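Local coordinates for protein tRNA endonuclease VMS1 (Saccharomyces cerevisiae, PDB 5WHG) that cuts the tRNA of peptidyl-tRNAs left by stalled ribosomes, freeing unfinished chains for destruction, at residues E239-F248 with V351-C359; P204-M212 with A219-R227. All blocks are in the same frame, centred on the assembly; numbering follows the deposited sequence.

Interaction 1: residues E239-F248 with V351-C359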
loop_
_atom_site.group_PDB
_atom_site.type_symbol
_atom_site.label_atom_id
_atom_site.label_comp_id
_atom_site.label_asym_id
_atom_site.label_seq_id
_atom_site.Cartn_x
_atom_site.Cartn_y
_atom_site.Cartn_z
ATOM N N GLU A 239 -18.842 -5.982 -3.087
ATOM C CA GLU A 239 -17.508 -5.458 -3.380
ATOM C C GLU A 239 -17.411 -4.988 -4.834
ATOM O O GLU A 239 -17.604 -5.775 -5.764
ATOM C CB GLU A 239 -16.443 -6.522 -3.093
ATOM C CG GLU A 239 -15.194 -6.002 -2.387
ATOM C CD GLU A 239 -14.359 -7.124 -1.773
ATOM O OE1 GLU A 239 -13.856 -7.986 -2.527
ATOM O OE2 GLU A 239 -14.220 -7.157 -0.529
ATOM N N THR A 240 -17.118 -3.702 -5.031
ATOM C CA THR A 240 -16.969 -3.171 -6.376
ATOM C C THR A 240 -15.835 -3.896 -7.111
ATOM O O THR A 240 -15.026 -4.625 -6.520
ATOM C CB THR A 240 -16.709 -1.660 -6.333
ATOM O OG1 THR A 240 -15.355 -1.396 -5.922
ATOM C CG2 THR A 240 -17.670 -0.989 -5.365
ATOM N N LEU A 241 -15.790 -3.694 -8.429
ATOM C CA LEU A 241 -14.738 -4.311 -9.232
ATOM C C LEU A 241 -13.364 -3.748 -8.876
ATOM O O LEU A 241 -12.366 -4.479 -8.881
ATOM C CB LEU A 241 -15.031 -4.125 -10.720
ATOM C CG LEU A 241 -16.294 -4.801 -11.273
ATOM C CD1 LEU A 241 -16.399 -6.249 -10.789
ATOM C CD2 LEU A 241 -17.559 -4.012 -10.937
ATOM N N ILE A 242 -13.294 -2.454 -8.554
ATOM C CA ILE A 242 -12.024 -1.856 -8.155
ATOM C C ILE A 242 -11.548 -2.442 -6.823
ATOM O O ILE A 242 -10.366 -2.780 -6.659
ATOM C CB ILE A 242 -12.177 -0.321 -8.123
ATOM C CG1 ILE A 242 -12.297 0.203 -9.553
ATOM C CG2 ILE A 242 -11.009 0.372 -7.456
ATOM C CD1 ILE A 242 -11.052 -0.033 -10.396
ATOM N N GLU A 243 -12.463 -2.606 -5.863
ATOM C CA GLU A 243 -12.098 -3.241 -4.602
ATOM C C GLU A 243 -11.833 -4.730 -4.779
ATOM O O GLU A 243 -10.967 -5.297 -4.098
ATOM C CB GLU A 243 -13.204 -3.022 -3.565
ATOM C CG GLU A 243 -13.280 -1.609 -3.016
ATOM C CD GLU A 243 -14.712 -1.164 -2.773
ATOM O OE1 GLU A 243 -15.627 -2.010 -2.899
ATOM O OE2 GLU A 243 -14.927 0.029 -2.461
ATOM N N GLN A 244 -12.558 -5.381 -5.687
ATOM C CA GLN A 244 -12.382 -6.813 -5.847
ATOM C C GLN A 244 -11.011 -7.190 -6.399
ATOM O O GLN A 244 -10.651 -8.371 -6.366
ATOM C CB GLN A 244 -13.480 -7.362 -6.744
ATOM C CG GLN A 244 -13.864 -8.772 -6.398
ATOM C CD GLN A 244 -14.985 -9.269 -7.261
ATOM O OE1 GLN A 244 -15.578 -8.503 -8.024
ATOM N NE2 GLN A 244 -15.285 -10.558 -7.153
ATOM N N ALA A 245 -10.237 -6.226 -6.890
ATOM C CA ALA A 245 -8.937 -6.502 -7.477
ATOM C C ALA A 245 -7.792 -6.273 -6.500
ATOM O O ALA A 245 -6.635 -6.547 -6.848
ATOM C CB ALA A 245 -8.735 -5.648 -8.740
ATOM N N VAL A 246 -8.081 -5.772 -5.296
ATOM C CA VAL A 246 -7.053 -5.606 -4.273
ATOM C C VAL A 246 -6.620 -6.981 -3.784
ATOM O O VAL A 246 -7.449 -7.790 -3.349
ATOM C CB VAL A 246 -7.575 -4.750 -3.109
ATOM C CG1 VAL A 246 -6.491 -4.571 -2.059
ATOM C CG2 VAL A 246 -8.066 -3.400 -3.588
ATOM N N ASN A 247 -5.321 -7.255 -3.839
ATOM C CA ASN A 247 -4.792 -8.548 -3.419
ATOM C C ASN A 247 -4.124 -8.412 -2.050
ATOM O O ASN A 247 -3.002 -7.903 -1.944
ATOM C CB ASN A 247 -3.818 -9.075 -4.459
ATOM C CG ASN A 247 -3.324 -10.447 -4.131
ATOM O OD1 ASN A 247 -3.831 -11.105 -3.219
ATOM N ND2 ASN A 247 -2.340 -10.906 -4.886
ATOM N N PHE A 248 -4.816 -8.876 -1.000
ATOM C CA PHE A 248 -4.270 -8.876 0.356
ATOM C C PHE A 248 -3.586 -10.217 0.583
ATOM O O PHE A 248 -4.253 -11.239 0.727
ATOM C CB PHE A 248 -5.350 -8.632 1.413
ATOM C CG PHE A 248 -5.716 -7.174 1.623
ATOM C CD1 PHE A 248 -4.976 -6.149 1.045
ATOM C CD2 PHE A 248 -6.827 -6.835 2.401
ATOM C CE1 PHE A 248 -5.332 -4.809 1.231
ATOM C CE2 PHE A 248 -7.193 -5.504 2.599
ATOM C CZ PHE A 248 -6.445 -4.486 2.013
ATOM N N VAL A 351 -11.470 -4.833 7.314
ATOM C CA VAL A 351 -10.758 -5.195 6.094
ATOM C C VAL A 351 -11.265 -4.370 4.918
ATOM O O VAL A 351 -10.478 -3.830 4.130
ATOM C CB VAL A 351 -10.863 -6.708 5.829
ATOM C CG1 VAL A 351 -10.716 -6.979 4.371
ATOM C CG2 VAL A 351 -9.726 -7.410 6.515
ATOM N N LEU A 352 -12.576 -4.230 4.790
ATOM C CA LEU A 352 -13.081 -3.484 3.651
ATOM C C LEU A 352 -12.569 -2.047 3.691
ATOM O O LEU A 352 -12.221 -1.476 2.651
ATOM C CB LEU A 352 -14.609 -3.547 3.608
ATOM C CG LEU A 352 -15.192 -2.796 2.408
ATOM C CD1 LEU A 352 -15.329 -3.669 1.140
ATOM C CD2 LEU A 352 -16.497 -2.146 2.786
ATOM N N GLU A 353 -12.448 -1.472 4.891
ATOM C CA GLU A 353 -11.910 -0.117 5.010
ATOM C C GLU A 353 -10.432 -0.050 4.618
ATOM O O GLU A 353 -9.988 0.957 4.061
ATOM C CB GLU A 353 -12.120 0.403 6.436
ATOM C CG GLU A 353 -11.518 1.777 6.704
ATOM C CD GLU A 353 -12.039 2.880 5.771
ATOM O OE1 GLU A 353 -13.274 3.109 5.721
ATOM O OE2 GLU A 353 -11.195 3.521 5.092
ATOM N N LEU A 354 -9.659 -1.099 4.907
ATOM C CA LEU A 354 -8.288 -1.176 4.412
ATOM C C LEU A 354 -8.250 -1.162 2.880
ATOM O O LEU A 354 -7.359 -0.544 2.275
ATOM C CB LEU A 354 -7.615 -2.434 4.973
ATOM C CG LEU A 354 -7.349 -2.446 6.492
ATOM C CD1 LEU A 354 -6.591 -3.676 6.928
ATOM C CD2 LEU A 354 -6.600 -1.194 6.958
ATOM N N LYS A 355 -9.220 -1.828 2.233
ATOM C CA LYS A 355 -9.277 -1.826 0.773
ATOM C C LYS A 355 -9.713 -0.464 0.234
ATOM O O LYS A 355 -9.225 -0.017 -0.813
ATOM C CB LYS A 355 -10.232 -2.910 0.274
ATOM C CG LYS A 355 -9.924 -4.332 0.695
ATOM C CD LYS A 355 -10.757 -5.309 -0.140
ATOM C CE LYS A 355 -10.322 -6.757 0.075
ATOM N NZ LYS A 355 -10.940 -7.661 -0.937
ATOM N N LYS A 356 -10.667 0.187 0.910
ATOM C CA LYS A 356 -11.042 1.549 0.539
ATOM C C LYS A 356 -9.816 2.445 0.558
ATOM O O LYS A 356 -9.522 3.146 -0.418
ATOM C CB LYS A 356 -12.133 2.080 1.489
ATOM C CG LYS A 356 -12.644 3.537 1.231
ATOM C CD LYS A 356 -11.841 4.635 1.995
ATOM C CE LYS A 356 -11.955 6.023 1.333
ATOM N NZ LYS A 356 -11.110 7.073 1.978
ATOM N N ALA A 357 -9.076 2.412 1.666
ATOM C CA ALA A 357 -7.865 3.210 1.788
ATOM C C ALA A 357 -6.887 2.897 0.668
ATOM O O ALA A 357 -6.320 3.810 0.059
ATOM C CB ALA A 357 -7.227 2.965 3.150
ATOM N N TRP A 358 -6.676 1.608 0.377
ATOM C CA TRP A 358 -5.713 1.249 -0.663
ATOM C C TRP A 358 -6.143 1.781 -2.025
ATOM O O TRP A 358 -5.336 2.367 -2.752
ATOM C CB TRP A 358 -5.502 -0.265 -0.732
ATOM C CG TRP A 358 -4.438 -0.617 -1.741
ATOM C CD1 TRP A 358 -4.594 -1.346 -2.888
ATOM C CD2 TRP A 358 -3.059 -0.215 -1.706
ATOM N NE1 TRP A 358 -3.394 -1.439 -3.563
ATOM C CE2 TRP A 358 -2.437 -0.749 -2.864
ATOM C CE3 TRP A 358 -2.291 0.541 -0.809
ATOM C CZ2 TRP A 358 -1.071 -0.554 -3.148
ATOM C CZ3 TRP A 358 -0.935 0.742 -1.095
ATOM C CH2 TRP A 358 -0.340 0.187 -2.259
ATOM N N CYS A 359 -7.409 1.582 -2.394
ATOM C CA CYS A 359 -7.863 2.092 -3.687
ATOM C C CYS A 359 -7.730 3.604 -3.749
ATOM O O CYS A 359 -7.401 4.160 -4.802
ATOM C CB CYS A 359 -9.303 1.677 -3.968
ATOM S SG CYS A 359 -9.522 -0.078 -4.318
#
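F248, V246 and I242 press against K355, W358 and C359 where helix 351-362 of the VLRF1 domain packs on the edge strand 247-255 and on the short helical turn that precedes it. The F248 ring fits into a shallow hollow made by L354 CB and the stem of K355. Its CE2 lies 3.5 Å from K355 CG in an oblique approach, and its CZ is 3.8 Å from L354 CB, while the V351 carbonyl oxygen sits at the ring's edge. V246 is a two-pronged bump. CG1, anti to the backbone N (chi1 -179°), meets W358 CD1 at 3.8 Å, and the other prong, CG2, is 3.7 Å from C359 SG. The thiol is in turn the bump of the helix: besides V246 it is met by I242 CG2, 3.5 Å from SG, and E243 flanks it as well. W358 also touches V223, and its NE1 makes a weak hydrogen bond to Y23 OH. K355 runs extended past F248 and meets the E239 side chain roughly perpendicular to it, ending in a salt bridge in which NZ lies 3.3 Å from both OE1 and OE2, each a weak bond. With an alanine here, F248 would probably lose the methylene stem against its CE2 and the E239 carboxylate the ammonium that pairs with it. A capping box starts the helical turn: E243 N donates to T240 OG1, and T240 N returns a 3.1 Å bond to E243 OE1, arriving from 35° above the carboxylate plane.

Interaction 2: residues P204-M212 with A219-R227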
loop_
_atom_site.group_PDB
_atom_site.type_symbol
_atom_site.label_atom_id
_atom_site.label_comp_id
_atom_site.label_asym_id
_atom_site.label_seq_id
_atom_site.Cartn_x
_atom_site.Cartn_y
_atom_site.Cartn_z
ATOM N N PRO A 204 7.808 -7.568 -9.081
ATOM C CA PRO A 204 6.606 -8.384 -8.883
ATOM C C PRO A 204 6.275 -8.635 -7.426
ATOM O O PRO A 204 5.156 -9.074 -7.133
ATOM C CB PRO A 204 6.951 -9.702 -9.605
ATOM C CG PRO A 204 8.447 -9.609 -9.962
ATOM C CD PRO A 204 9.003 -8.406 -9.271
HETATM N N MSE A 205 7.204 -8.394 -6.511
HETATM C CA MSE A 205 6.949 -8.637 -5.098
HETATM C C MSE A 205 6.812 -7.323 -4.345
HETATM O O MSE A 205 6.989 -7.265 -3.121
HETATM C CB MSE A 205 8.064 -9.480 -4.482
HETATM C CG MSE A 205 8.489 -10.646 -5.344
HETATM SE SE MSE A 205 9.326 -12.025 -4.271
HETATM C CE MSE A 205 10.845 -11.028 -3.526
ATOM N N ALA A 206 6.528 -6.261 -5.090
ATOM C CA ALA A 206 6.150 -5.003 -4.471
ATOM C C ALA A 206 4.984 -5.237 -3.525
ATOM O O ALA A 206 3.942 -5.763 -3.936
ATOM C CB ALA A 206 5.772 -3.985 -5.550
ATOM N N ILE A 207 5.173 -4.884 -2.247
ATOM C CA ILE A 207 4.097 -4.922 -1.261
ATOM C C ILE A 207 4.164 -3.676 -0.390
ATOM O O ILE A 207 5.220 -3.054 -0.229
ATOM C CB ILE A 207 4.142 -6.173 -0.350
ATOM C CG1 ILE A 207 5.477 -6.222 0.411
ATOM C CG2 ILE A 207 3.809 -7.445 -1.145
ATOM C CD1 ILE A 207 5.626 -7.420 1.319
ATOM N N SER A 208 3.010 -3.331 0.192
ATOM C CA SER A 208 2.900 -2.314 1.230
ATOM C C SER A 208 2.073 -2.884 2.372
ATOM O O SER A 208 1.316 -3.848 2.188
ATOM C CB SER A 208 2.258 -1.021 0.699
ATOM O OG SER A 208 3.067 -0.411 -0.296
ATOM N N ALA A 209 2.211 -2.289 3.557
ATOM C CA ALA A 209 1.405 -2.708 4.702
ATOM C C ALA A 209 0.340 -1.657 5.038
ATOM O O ALA A 209 0.509 -0.472 4.757
ATOM C CB ALA A 209 2.303 -2.993 5.919
ATOM N N LEU A 210 -0.777 -2.102 5.621
ATOM C CA LEU A 210 -1.865 -1.207 6.015
ATOM C C LEU A 210 -2.383 -1.593 7.398
ATOM O O LEU A 210 -2.734 -2.753 7.635
ATOM C CB LEU A 210 -3.015 -1.240 5.003
ATOM C CG LEU A 210 -2.713 -1.136 3.497
ATOM C CD1 LEU A 210 -3.961 -1.476 2.666
ATOM C CD2 LEU A 210 -2.271 0.235 3.139
ATOM N N PHE A 211 -2.441 -0.613 8.299
ATOM C CA PHE A 211 -2.823 -0.803 9.692
ATOM C C PHE A 211 -3.728 0.342 10.136
ATOM O O PHE A 211 -3.389 1.514 9.947
ATOM C CB PHE A 211 -1.575 -0.877 10.585
ATOM C CG PHE A 211 -0.736 -2.115 10.348
ATOM C CD1 PHE A 211 -1.205 -3.373 10.740
ATOM C CD2 PHE A 211 0.508 -2.030 9.732
ATOM C CE1 PHE A 211 -0.452 -4.521 10.524
ATOM C CE2 PHE A 211 1.281 -3.178 9.517
ATOM C CZ PHE A 211 0.801 -4.428 9.908
HETATM N N MSE A 212 -4.882 -0.002 10.706
HETATM C CA MSE A 212 -5.707 0.951 11.421
HETATM C C MSE A 212 -6.128 0.395 12.773
HETATM O O MSE A 212 -6.555 -0.748 12.865
HETATM C CB MSE A 212 -6.961 1.295 10.635
HETATM C CG MSE A 212 -6.746 1.798 9.246
HETATM SE SE MSE A 212 -8.480 1.874 8.340
HETATM C CE MSE A 212 -7.862 2.132 6.511
ATOM N N ALA A 219 -7.511 -3.535 12.324
ATOM C CA ALA A 219 -7.438 -4.207 11.030
ATOM C C ALA A 219 -6.057 -3.959 10.425
ATOM O O ALA A 219 -5.603 -2.814 10.356
ATOM C CB ALA A 219 -8.522 -3.719 10.073
ATOM N N GLY A 220 -5.388 -5.032 10.004
ATOM C CA GLY A 220 -4.139 -4.913 9.287
ATOM C C GLY A 220 -4.158 -5.782 8.045
ATOM O O GLY A 220 -4.914 -6.753 7.951
ATOM N N ALA A 221 -3.321 -5.404 7.072
ATOM C CA ALA A 221 -3.170 -6.211 5.867
ATOM C C ALA A 221 -1.801 -5.975 5.239
ATOM O O ALA A 221 -1.210 -4.905 5.396
ATOM C CB ALA A 221 -4.286 -5.909 4.866
ATOM N N ILE A 222 -1.292 -6.999 4.551
ATOM C CA ILE A 222 -0.159 -6.874 3.633
ATOM C C ILE A 222 -0.743 -6.892 2.219
ATOM O O ILE A 222 -1.325 -7.896 1.793
ATOM C CB ILE A 222 0.873 -7.999 3.826
ATOM C CG1 ILE A 222 1.442 -8.027 5.257
ATOM C CG2 ILE A 222 2.000 -7.869 2.820
ATOM C CD1 ILE A 222 2.149 -6.737 5.711
ATOM N N VAL A 223 -0.630 -5.781 1.491
ATOM C CA VAL A 223 -1.266 -5.641 0.181
ATOM C C VAL A 223 -0.207 -5.791 -0.904
ATOM O O VAL A 223 0.875 -5.196 -0.821
ATOM C CB VAL A 223 -2.000 -4.290 0.050
ATOM C CG1 VAL A 223 -1.035 -3.110 0.278
ATOM C CG2 VAL A 223 -2.684 -4.173 -1.325
ATOM N N SER A 224 -0.510 -6.598 -1.915
ATOM C CA SER A 224 0.337 -6.676 -3.094
ATOM C C SER A 224 0.041 -5.521 -4.039
ATOM O O SER A 224 -1.118 -5.158 -4.250
ATOM C CB SER A 224 0.116 -7.993 -3.827
ATOM O OG SER A 224 0.262 -7.803 -5.224
ATOM N N HIS A 225 1.090 -4.957 -4.633
ATOM C CA HIS A 225 0.882 -3.920 -5.631
ATOM C C HIS A 225 0.291 -4.463 -6.925
ATOM O O HIS A 225 -0.210 -3.675 -7.735
ATOM C CB HIS A 225 2.193 -3.183 -5.902
ATOM C CG HIS A 225 2.722 -2.437 -4.712
ATOM N ND1 HIS A 225 3.759 -1.533 -4.800
ATOM C CD2 HIS A 225 2.351 -2.457 -3.407
ATOM C CE1 HIS A 225 4.018 -1.041 -3.598
ATOM N NE2 HIS A 225 3.175 -1.582 -2.735
ATOM N N GLN A 226 0.289 -5.779 -7.126
ATOM C CA GLN A 226 -0.325 -6.350 -8.315
ATOM C C GLN A 226 -1.831 -6.477 -8.127
ATOM O O GLN A 226 -2.293 -6.983 -7.101
ATOM C CB GLN A 226 0.275 -7.721 -8.622
ATOM C CG GLN A 226 -0.064 -8.254 -10.024
ATOM C CD GLN A 226 0.881 -7.703 -11.081
ATOM O OE1 GLN A 226 1.507 -6.653 -10.892
ATOM N NE2 GLN A 226 1.005 -8.417 -12.195
ATOM N N ARG A 227 -2.592 -6.061 -9.138
ATOM C CA ARG A 227 -4.046 -6.164 -9.134
ATOM C C ARG A 227 -4.507 -7.548 -9.597
ATOM O O ARG A 227 -3.706 -8.446 -9.858
ATOM C CB ARG A 227 -4.647 -5.086 -10.025
ATOM C CG ARG A 227 -4.896 -3.760 -9.355
ATOM C CD ARG A 227 -5.690 -2.866 -10.297
ATOM N NE ARG A 227 -5.188 -2.959 -11.667
ATOM C CZ ARG A 227 -5.760 -2.378 -12.719
ATOM N NH1 ARG A 227 -6.866 -1.655 -12.570
ATOM N NH2 ARG A 227 -5.222 -2.521 -13.923
#
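S208 and V223 face each other as a hydrogen-bonded pair in the antiparallel hairpin of strands 207-214 and 217-224, at the heart of the mixed sheet of the VLRF1 domain. S208 N gives its hydrogen to V223 O at 3.0 Å, and V223 N answers to S208 O at 2.8 Å. L210 with A221 and M212 with A219 repeat this two-way exchange, so the N and O of all six residues are satisfied across the hairpin. The intervening residues I207, A209 and F211 turn their backbone polar groups the other way, to D311, N312, F314 and R316 on and just before strand 313-316. Where the strands end, H225 N adds one more bond, a straight one (178°) to A206 O, although it meets that oxygen from above the carbonyl plane. The H225 side chain then folds back: NE2 lies 2.7 Å from S208 OG, in a hydrogen bond for which either atom could be the donor. S208 chi1 of -64° sets OG anti to the carbonyl carbon, from where it reaches the edge of the H225 ring. One ring face covers A206 C and I207 N, and F25 stacks on the ring. S224 OG accepts from Q226 N at 2.8 Å, an ST turn. On the face that carries I207, A209, F211, I222 and S224, I207 CD1 meets I222 CG2 at 3.9 Å, and F211 lays its CD1 3.6 Å from the CA of G220. The chemistry implies a buried ladder whose paired backbone groups bond strand to strand, with the S208 hydroxyl paired to the H225 imidazole.

Interactions 1 and 2 lie in series along the chain, their centres about 11 Å apart, and share the mixed sheet of the VLRF1 domain. The 207-214/217-224 hairpin of interaction 2 comes first; after an unmodelled gap (230-238), the chain resumes in the turn of interaction 1 and enters strand 247-255, which flanks strand 217-224, with a probable hydrogen bond between N247 O and S224 N at the start. Helix 351-362, over a hundred residues later, covers the same sheet: L354 rests on G220, and M212 reaches E353 and A357. Strand 247-255 comes shortly before the unmodelled 259-289 region, which includes Q267, an inferred active-site residue.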